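Local coordinates for N-acetylmuramoyl-l-alanine amidase (Bartonella henselae, PDB 3NE8), which probably hydrolyses, as a zinc-dependent amidase, the bond between N-acetylmuramic acid and L-alanine in peptidoglycan, remodelling the cell wall for division, at residues F73-F78 with P182-V187; H145-N150 with E225-I230. All blocks are in the same frame, centred on the assembly; numbering follows the deposited sequence.

Contact 1 (F73-F78 with P182-V187); sequences FDADLF and PDVPSV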
# COMPACT_ATOMS: atom_id res chain seq x y z
N PHE A 73 -23.75 -1.23 -0.03
CA PHE A 73 -23.24 -2.38 0.73
C PHE A 73 -22.17 -1.96 1.74
O PHE A 73 -21.67 -2.79 2.49
CB PHE A 73 -22.64 -3.40 -0.25
CG PHE A 73 -22.43 -4.78 0.33
CD1 PHE A 73 -23.52 -5.58 0.65
CD2 PHE A 73 -21.16 -5.30 0.51
CE1 PHE A 73 -23.34 -6.85 1.17
CE2 PHE A 73 -20.98 -6.58 1.02
CZ PHE A 73 -22.07 -7.35 1.35
N ASP A 74 -21.78 -0.69 1.74
CA ASP A 74 -20.64 -0.24 2.54
C ASP A 74 -19.39 -1.06 2.20
O ASP A 74 -18.66 -1.52 3.08
CB ASP A 74 -20.96 -0.31 4.04
CG ASP A 74 -21.91 0.78 4.48
OD1 ASP A 74 -22.01 1.82 3.78
OD2 ASP A 74 -22.57 0.61 5.53
N ALA A 75 -19.17 -1.27 0.91
CA ALA A 75 -18.03 -2.06 0.45
C ALA A 75 -16.71 -1.45 0.86
O ALA A 75 -16.55 -0.23 0.84
CB ALA A 75 -18.07 -2.21 -1.06
N ASP A 76 -15.76 -2.31 1.22
CA ASP A 76 -14.37 -1.92 1.42
C ASP A 76 -13.55 -2.03 0.14
O ASP A 76 -12.42 -1.53 0.07
CB ASP A 76 -13.74 -2.81 2.49
CG ASP A 76 -14.42 -2.66 3.83
OD1 ASP A 76 -14.53 -1.51 4.32
OD2 ASP A 76 -14.84 -3.69 4.40
N LEU A 77 -14.10 -2.69 -0.87
CA LEU A 77 -13.41 -2.93 -2.13
C LEU A 77 -14.46 -3.30 -3.17
O LEU A 77 -15.40 -4.04 -2.86
CB LEU A 77 -12.39 -4.07 -1.98
CG LEU A 77 -11.62 -4.50 -3.23
CD1 LEU A 77 -10.77 -3.37 -3.81
CD2 LEU A 77 -10.75 -5.71 -2.93
N PHE A 78 -14.27 -2.81 -4.39
CA PHE A 78 -15.16 -3.05 -5.52
C PHE A 78 -14.30 -3.51 -6.69
O PHE A 78 -13.30 -2.86 -7.03
CB PHE A 78 -15.88 -1.75 -5.88
CG PHE A 78 -16.76 -1.84 -7.10
CD1 PHE A 78 -17.98 -2.49 -7.05
CD2 PHE A 78 -16.36 -1.27 -8.31
CE1 PHE A 78 -18.81 -2.56 -8.18
CE2 PHE A 78 -17.16 -1.36 -9.43
CZ PHE A 78 -18.40 -2.00 -9.36
N PRO A 182 -16.32 7.57 -5.05
CA PRO A 182 -15.30 8.40 -4.39
C PRO A 182 -14.82 7.78 -3.08
O PRO A 182 -13.76 8.16 -2.56
CB PRO A 182 -16.05 9.70 -4.08
CG PRO A 182 -17.49 9.29 -4.00
CD PRO A 182 -17.64 8.22 -5.06
N ASP A 183 -15.59 6.82 -2.57
CA ASP A 183 -15.44 6.30 -1.21
C ASP A 183 -15.23 4.78 -1.13
O ASP A 183 -15.20 4.22 -0.04
CB ASP A 183 -16.65 6.70 -0.35
CG ASP A 183 -17.99 6.22 -0.93
OD1 ASP A 183 -18.95 6.10 -0.13
OD2 ASP A 183 -18.08 5.97 -2.14
N VAL A 184 -15.09 4.13 -2.28
CA VAL A 184 -14.85 2.69 -2.30
C VAL A 184 -13.68 2.40 -3.24
O VAL A 184 -13.77 2.69 -4.43
CB VAL A 184 -16.09 1.89 -2.80
CG1 VAL A 184 -15.80 0.41 -2.77
CG2 VAL A 184 -17.33 2.23 -1.99
N PRO A 185 -12.59 1.83 -2.71
CA PRO A 185 -11.47 1.47 -3.59
C PRO A 185 -11.99 0.56 -4.70
O PRO A 185 -12.73 -0.38 -4.39
CB PRO A 185 -10.52 0.72 -2.65
CG PRO A 185 -10.81 1.32 -1.30
CD PRO A 185 -12.31 1.53 -1.30
N SER A 186 -11.61 0.83 -5.95
CA SER A 186 -12.21 0.17 -7.11
C SER A 186 -11.17 -0.15 -8.16
O SER A 186 -10.33 0.71 -8.49
CB SER A 186 -13.27 1.09 -7.74
OG SER A 186 -14.33 1.38 -6.84
N VAL A 187 -11.24 -1.36 -8.70
CA VAL A 187 -10.42 -1.72 -9.85
C VAL A 187 -11.27 -2.45 -10.87
O VAL A 187 -12.31 -3.04 -10.53
CB VAL A 187 -9.21 -2.62 -9.46
CG1 VAL A 187 -8.31 -1.92 -8.44
CG2 VAL A 187 -9.66 -3.99 -8.96
O HOH W 1 -14.57 1.69 1.36
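Phe78 and Ser186 pair in parallel near the beginning of two neighbouring central strands, 77-82 and 186-190, of the mixed sheet of this amidase domain. Two backbone bonds fix the register: Phe78 N donates to Pro185 O (2.9 Å), and Val187 N to Phe78 O (3.0 Å). The CA-H of Ser186 also points at Phe78 O, with 154° at the hydrogen.

The side chain of Phe78 can be followed outward. Its CB sits 3.8 Å from Val184 CG1 and also touches Ser186 OG. CG stands anti to the backbone N (chi1 176°) and faces Ser186 OG at 4.0 Å; beyond it CD2 approaches that oxygen to 3.6 Å, the hydroxyl lying oblique to the ring. The Phe78 side chain also touches Thr54, Val178 and Asp10 of strand 5-11. Ser186 OG donates to Val184 O (2.8 Å) from 42° out of the carbonyl plane. Val184 CG1 also packs on Ala75 CB at 3.9 Å.

Before the strands pair, a water donates to both Ala75 O and Asp183 O, bridging the two loops. The hydroxyl against the phenyl ring thus has its own acceptor, and direct backbone bonds give way to a water bridge where the chains diverge.

Contact 2 (H145-N150 with E225-I230); sequences HAFSIN and EYRQKI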
# COMPACT_ATOMS: atom_id res chain seq x y z
N HIS A 145 -8.19 6.48 -3.84
CA HIS A 145 -7.33 6.15 -4.96
C HIS A 145 -6.05 5.44 -4.51
O HIS A 145 -5.58 4.51 -5.16
CB HIS A 145 -7.01 7.41 -5.76
CG HIS A 145 -6.48 7.12 -7.12
ND1 HIS A 145 -5.29 7.64 -7.59
CD2 HIS A 145 -6.97 6.34 -8.11
CE1 HIS A 145 -5.08 7.20 -8.81
NE2 HIS A 145 -6.08 6.41 -9.15
N ALA A 146 -5.48 5.89 -3.40
CA ALA A 146 -4.30 5.23 -2.86
C ALA A 146 -4.60 3.75 -2.61
O ALA A 146 -3.78 2.88 -2.92
CB ALA A 146 -3.84 5.90 -1.58
N PHE A 147 -5.79 3.45 -2.08
CA PHE A 147 -6.18 2.07 -1.84
C PHE A 147 -6.39 1.30 -3.14
O PHE A 147 -5.96 0.16 -3.25
CB PHE A 147 -7.44 2.00 -0.98
CG PHE A 147 -7.21 2.33 0.47
CD1 PHE A 147 -6.17 1.72 1.16
CD2 PHE A 147 -8.02 3.22 1.14
CE1 PHE A 147 -5.95 2.01 2.50
CE2 PHE A 147 -7.82 3.51 2.48
CZ PHE A 147 -6.77 2.91 3.16
N SER A 148 -7.03 1.93 -4.13
CA SER A 148 -7.23 1.27 -5.42
C SER A 148 -5.91 0.85 -6.05
O SER A 148 -5.77 -0.26 -6.57
CB SER A 148 -7.98 2.19 -6.38
OG SER A 148 -9.24 2.56 -5.83
N ILE A 149 -4.95 1.77 -6.03
CA ILE A 149 -3.61 1.55 -6.57
C ILE A 149 -2.91 0.41 -5.83
O ILE A 149 -2.29 -0.48 -6.43
CB ILE A 149 -2.75 2.85 -6.45
CG1 ILE A 149 -3.27 3.97 -7.36
CG2 ILE A 149 -1.29 2.57 -6.78
CD1 ILE A 149 -3.22 3.65 -8.84
N ASN A 150 -2.99 0.46 -4.50
CA ASN A 150 -2.38 -0.58 -3.68
C ASN A 150 -2.94 -1.95 -4.05
O ASN A 150 -2.18 -2.90 -4.24
CB ASN A 150 -2.61 -0.29 -2.20
CG ASN A 150 -2.11 -1.40 -1.32
OD1 ASN A 150 -2.82 -2.35 -1.02
ND2 ASN A 150 -0.85 -1.30 -0.90
N GLU A 225 -6.06 -7.41 5.42
CA GLU A 225 -5.19 -7.36 6.59
C GLU A 225 -4.51 -6.00 6.70
O GLU A 225 -4.38 -5.47 7.80
CB GLU A 225 -4.16 -8.50 6.55
CG GLU A 225 -4.79 -9.87 6.76
CD GLU A 225 -3.84 -11.01 6.44
OE1 GLU A 225 -2.71 -10.75 5.99
OE2 GLU A 225 -4.24 -12.18 6.64
N TYR A 226 -4.11 -5.45 5.56
CA TYR A 226 -3.52 -4.12 5.51
C TYR A 226 -4.52 -3.05 5.95
O TYR A 226 -4.22 -2.24 6.84
CB TYR A 226 -3.03 -3.85 4.09
CG TYR A 226 -2.76 -2.40 3.77
CD1 TYR A 226 -1.83 -1.67 4.49
CD2 TYR A 226 -3.42 -1.75 2.75
CE1 TYR A 226 -1.58 -0.34 4.21
CE2 TYR A 226 -3.17 -0.43 2.46
CZ TYR A 226 -2.26 0.27 3.19
OH TYR A 226 -2.03 1.60 2.88
N ARG A 227 -5.70 -3.06 5.36
CA ARG A 227 -6.73 -2.07 5.66
C ARG A 227 -7.07 -2.05 7.14
O ARG A 227 -7.31 -0.99 7.73
CB ARG A 227 -8.00 -2.35 4.85
CG ARG A 227 -7.84 -2.17 3.35
CD ARG A 227 -7.78 -0.70 2.97
NE ARG A 227 -8.93 0.05 3.46
CZ ARG A 227 -10.11 0.10 2.85
NH1 ARG A 227 -10.31 -0.58 1.72
NH2 ARG A 227 -11.10 0.81 3.36
N GLN A 228 -7.09 -3.22 7.76
CA GLN A 228 -7.49 -3.30 9.16
C GLN A 228 -6.42 -2.82 10.15
O GLN A 228 -6.71 -2.63 11.33
CB GLN A 228 -8.01 -4.71 9.47
CG GLN A 228 -9.28 -5.01 8.68
CD GLN A 228 -9.73 -6.46 8.75
OE1 GLN A 228 -10.83 -6.79 8.32
NE2 GLN A 228 -8.89 -7.32 9.31
N LYS A 229 -5.20 -2.60 9.66
CA LYS A 229 -4.13 -2.04 10.49
C LYS A 229 -4.24 -0.52 10.63
O LYS A 229 -3.62 0.07 11.51
CB LYS A 229 -2.76 -2.36 9.88
CG LYS A 229 -2.30 -3.80 10.00
CD LYS A 229 -0.89 -3.92 9.43
CE LYS A 229 -0.25 -5.26 9.73
NZ LYS A 229 1.19 -5.25 9.33
N ILE A 230 -5.03 0.11 9.77
CA ILE A 230 -5.06 1.57 9.67
C ILE A 230 -5.98 2.20 10.71
O ILE A 230 -7.05 1.67 11.01
CB ILE A 230 -5.42 2.01 8.24
CG1 ILE A 230 -4.44 1.35 7.26
CG2 ILE A 230 -5.41 3.53 8.10
CD1 ILE A 230 -4.80 1.50 5.81
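The Phe147 ring receives Arg227 on one face, while Tyr226 CE2 and Ile230 CD1 meet its edge near the ring plane. This is a cation-pi stack between two helices that pack on the sheet of the amidase domain: 135-161 carries the phenyl ring and 206-227 the arginine, whose contacts here are those of one of its two modelled conformers. The guanidinium lies nearly flat on the ring, with planes 24° apart, and Arg227 CZ stands 4.1 Å from the centroid of the Phe147 ring, only 12° off its normal. Nearer the rim, Arg227 CD makes a CH-pi contact with the same ring, 3.6 Å from the centroid. The arginine chain is bent at chi2 and chi3, which carries CD and then NE across the phenyl face.

The Tyr226 ring crosses Phe147 obliquely, its CE2 3.7 Å from Phe147 CE1, and has Ile230 CD1 offset over one face. Ile230 closes a type I turn that begins at Arg227 and reaches Phe147 tip to tip, its CD1 3.5 Å from Phe147 CE1. Asn150, one helical turn after Phe147, lays its amide at 28° to the tyrosine ring, with OD1 3.9 Å from Tyr226 CD2.

The polar ends are engaged elsewhere. Arg227 NH1 is hydrogen-bonded to Asp76 O, Tyr226 OH to Ala146 O of the second subunit, and Asn150 OD1 to a glycerol, probably from the crystallisation liquor. The contact therefore joins the two helices at the dimer interface, where Asn150 also packs on Asn150 of the second subunit. Stacking and apolar contacts carry the pairing, and the positive charge over the phenyl face would be expected to polarise its pi cloud. Phe147 CE1 lies at the junction, touching Tyr226 CE2, Ile230 CD1 and, in that arginine conformer, Arg227 CD at 3.3 Å.

In the fold
Contacts 1 and 2 have centres 11 Å apart and touch directly, joining the sheet to the two helices packed on it. Arg227 NH1 probably hydrogen-bonds Asp76 O (2.8 Å), so the arginine stacked in contact 2 also grips the entry to strand 77-82. Ser148 OG, on the helix of contact 2, is placed 2.9 Å from Ser186 N for a similar bond, and Pro185 CG packs on Phe147 CB at 3.5 Å. Neither contact supplies a zinc ligand: these are His13, Glu28, His82, Asp84 and Glu115. Contact 1 is nearer in sequence, since strand 77-82 ends at His82, yet the side chain of Phe78 is about 12 Å from the zinc ion.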